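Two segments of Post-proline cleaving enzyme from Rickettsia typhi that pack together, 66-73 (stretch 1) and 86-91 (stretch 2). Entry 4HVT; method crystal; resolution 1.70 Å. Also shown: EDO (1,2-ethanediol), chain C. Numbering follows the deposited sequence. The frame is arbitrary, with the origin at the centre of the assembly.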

# COMPACT_ATOMS: atom_id res chain seq x y z
N ILE A 66 -1.35 5.21 -22.28
CA ILE A 66 -0.56 5.47 -21.07
C ILE A 66 0.06 4.17 -20.55
O ILE A 66 1.26 4.12 -20.22
CB ILE A 66 -1.40 6.12 -19.96
CG1 ILE A 66 -1.75 7.56 -20.35
CG2 ILE A 66 -0.64 6.11 -18.65
CD1 ILE A 66 -2.97 8.12 -19.64
N PHE A 67 -0.74 3.13 -20.44
CA PHE A 67 -0.28 1.91 -19.81
C PHE A 67 0.79 1.21 -20.64
O PHE A 67 1.70 0.59 -20.07
CB PHE A 67 -1.44 0.92 -19.56
CG PHE A 67 -2.13 1.09 -18.25
CD1 PHE A 67 -2.86 2.22 -17.95
CD2 PHE A 67 -2.14 0.05 -17.34
CE1 PHE A 67 -3.55 2.33 -16.75
CE2 PHE A 67 -2.81 0.18 -16.13
CZ PHE A 67 -3.52 1.32 -15.85
N TYR A 68 0.70 1.33 -21.97
CA TYR A 68 1.64 0.63 -22.86
C TYR A 68 2.65 1.58 -23.45
O TYR A 68 3.29 1.28 -24.46
CB TYR A 68 0.88 -0.12 -23.97
CG TYR A 68 -0.23 -1.02 -23.44
CD1 TYR A 68 -0.07 -1.72 -22.24
CD2 TYR A 68 -1.43 -1.18 -24.14
CE1 TYR A 68 -1.09 -2.53 -21.74
CE2 TYR A 68 -2.45 -2.01 -23.67
CZ TYR A 68 -2.28 -2.66 -22.45
OH TYR A 68 -3.28 -3.51 -21.96
N ASP A 69 2.78 2.76 -22.85
CA ASP A 69 3.72 3.77 -23.36
C ASP A 69 5.17 3.34 -23.13
O ASP A 69 5.60 3.10 -22.01
CB ASP A 69 3.39 5.11 -22.68
CG ASP A 69 4.15 6.28 -23.25
OD1 ASP A 69 4.83 6.13 -24.26
OD2 ASP A 69 4.01 7.38 -22.64
N GLN A 70 5.94 3.26 -24.22
CA GLN A 70 7.37 3.01 -24.06
C GLN A 70 8.09 4.20 -23.39
O GLN A 70 9.23 4.07 -22.97
CB GLN A 70 8.02 2.71 -25.43
CG GLN A 70 7.59 1.37 -26.04
CD GLN A 70 7.89 0.20 -25.13
OE1 GLN A 70 9.05 -0.03 -24.78
NE2 GLN A 70 6.86 -0.54 -24.72
N ARG A 71 7.44 5.35 -23.27
CA ARG A 71 8.06 6.49 -22.56
C ARG A 71 7.71 6.54 -21.07
O ARG A 71 8.06 7.49 -20.42
CB ARG A 71 7.74 7.83 -23.25
CG ARG A 71 8.13 7.92 -24.72
CD ARG A 71 7.47 9.16 -25.37
NE ARG A 71 6.10 9.11 -24.90
CZ ARG A 71 5.16 10.06 -24.97
NH1 ARG A 71 5.33 11.23 -25.62
NH2 ARG A 71 3.97 9.75 -24.41
N LYS A 72 7.05 5.52 -20.52
CA LYS A 72 6.88 5.45 -19.02
C LYS A 72 8.22 5.53 -18.30
O LYS A 72 9.23 5.02 -18.81
CB LYS A 72 6.20 4.15 -18.58
CG LYS A 72 4.76 4.01 -18.99
CD LYS A 72 4.11 2.79 -18.32
CE LYS A 72 4.65 1.47 -18.81
NZ LYS A 72 3.87 0.32 -18.23
N THR A 73 8.22 6.15 -17.13
CA THR A 73 9.45 6.35 -16.39
C THR A 73 9.87 5.07 -15.73
O THR A 73 9.06 4.49 -14.95
CB THR A 73 9.27 7.45 -15.33
OG1 THR A 73 8.96 8.67 -16.03
CG2 THR A 73 10.55 7.63 -14.56
N PHE A 86 11.75 -2.79 -12.61
CA PHE A 86 10.74 -3.73 -12.99
C PHE A 86 9.82 -3.07 -13.99
O PHE A 86 9.22 -2.03 -13.68
CB PHE A 86 9.92 -4.26 -11.81
CG PHE A 86 9.10 -5.45 -12.18
CD1 PHE A 86 9.72 -6.67 -12.39
CD2 PHE A 86 7.76 -5.33 -12.40
CE1 PHE A 86 9.01 -7.77 -12.82
CE2 PHE A 86 7.02 -6.43 -12.82
CZ PHE A 86 7.65 -7.65 -13.03
N TRP A 87 9.72 -3.67 -15.18
CA TRP A 87 9.04 -3.07 -16.38
C TRP A 87 7.90 -3.95 -16.92
O TRP A 87 8.11 -5.14 -17.20
CB TRP A 87 10.05 -2.86 -17.51
CG TRP A 87 9.44 -2.28 -18.76
CD1 TRP A 87 9.01 -2.98 -19.84
CD2 TRP A 87 9.14 -0.90 -19.03
NE1 TRP A 87 8.49 -2.13 -20.78
CE2 TRP A 87 8.53 -0.85 -20.30
CE3 TRP A 87 9.36 0.31 -18.34
CZ2 TRP A 87 8.16 0.37 -20.92
CZ3 TRP A 87 8.98 1.51 -18.95
CH2 TRP A 87 8.37 1.52 -20.21
N MET A 88 6.73 -3.35 -17.07
CA MET A 88 5.61 -3.98 -17.74
C MET A 88 5.18 -3.15 -18.96
O MET A 88 5.17 -1.93 -18.91
CB MET A 88 4.39 -4.10 -16.81
CG MET A 88 4.59 -5.06 -15.65
SD MET A 88 3.25 -4.91 -14.42
CE MET A 88 3.95 -3.55 -13.54
N ASP A 89 4.75 -3.85 -20.00
CA ASP A 89 4.07 -3.18 -21.13
C ASP A 89 3.13 -4.14 -21.81
O ASP A 89 2.81 -5.18 -21.25
CB ASP A 89 5.09 -2.55 -22.11
CG ASP A 89 6.03 -3.57 -22.76
OD1 ASP A 89 5.75 -4.78 -22.78
OD2 ASP A 89 7.11 -3.14 -23.26
N ASP A 90 2.65 -3.82 -23.03
CA ASP A 90 1.70 -4.75 -23.68
C ASP A 90 2.36 -6.05 -24.16
O ASP A 90 1.70 -7.10 -24.28
CB ASP A 90 0.98 -4.09 -24.83
CG ASP A 90 1.92 -3.48 -25.82
OD1 ASP A 90 2.96 -2.91 -25.45
OD2 ASP A 90 1.62 -3.58 -27.03
N LYS A 91 3.66 -6.01 -24.44
CA LYS A 91 4.40 -7.23 -24.82
C LYS A 91 4.68 -8.09 -23.59
O LYS A 91 4.71 -9.30 -23.68
CB LYS A 91 5.74 -6.91 -25.48
C1 EDO C . 6.86 0.81 -15.87
O1 EDO C . 6.42 -0.55 -15.63
C2 EDO C . 7.85 1.20 -14.77
O2 EDO C . 9.12 0.52 -14.88
O HOH W 1 4.36 -0.47 -26.06

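The contact between the two stretches buries 391 Å², summed over both sides. W87 and Y68 cover the most surface, with K72 and Q70 close behind. W87, at the end of a strand, is the largest contributor. Its CA-to-CB bond points sideways, but with chi1 at 179° (t) and chi2 at -95° the indole reaches the type I turn formed by D69 to K72. The turn is closed by a backbone hydrogen bond from K72 N to D69 O (3.2 Å), and the six-membered ring of W87 lies against it: W87 CH2 is 3.7 Å from D69 O, and W87 CZ3 is 3.5 Å from K72 O. A broad, flat side chain suits this place because it can touch several turn residues at once. Its one polar atom is also satisfied, since W87 NE1 donates to D89 OD2 at 3.0 Å.

Y68, the first residue to leave helical geometry, packs against the other end of stretch 2, and Y68 CA is 4.8 Å from D89 CA. D90 CB sits over one face of the tyrosine ring, 3.7 Å from the Y68 ring centroid and 16° off the normal, a CH-pi contact. The short D90 side chain places its methylene on the ring while its carboxylate remains free to meet solvent: a water donates to D90 OD1 (2.9 Å) and to Y68 O (2.6 Å), and accepts from Q70 NE2 (2.8 Å).

The CA-to-CB bond of K72 points toward stretch 2. K72 CE lies over one face of the W87 ring, while K72 CB packs beside it, 3.8 Å from W87 CH2. The ammonium group stands farther out over the same face, where K72 NZ donates to M88 O (2.7 Å) and to F67 O (2.9 Å). One lysine thereby joins a carbonyl from each stretch, including one in the last helical residue of stretch 1. K72 NZ is 5.1 Å from the centroid of the six-membered ring of W87, so any cation-pi attraction is weak at most; the methylene packing and the two hydrogen bonds are the clearer features.

Q70 curls its side chain through three torsions near -60°, bringing Q70 NE2 to within 3.0 Å of D89 OD2 in a nearly straight hydrogen bond (165°). D89 OD2 thus accepts from the indole and from the amide, one donor in each stretch. The water bridges the stretches beside this direct bond.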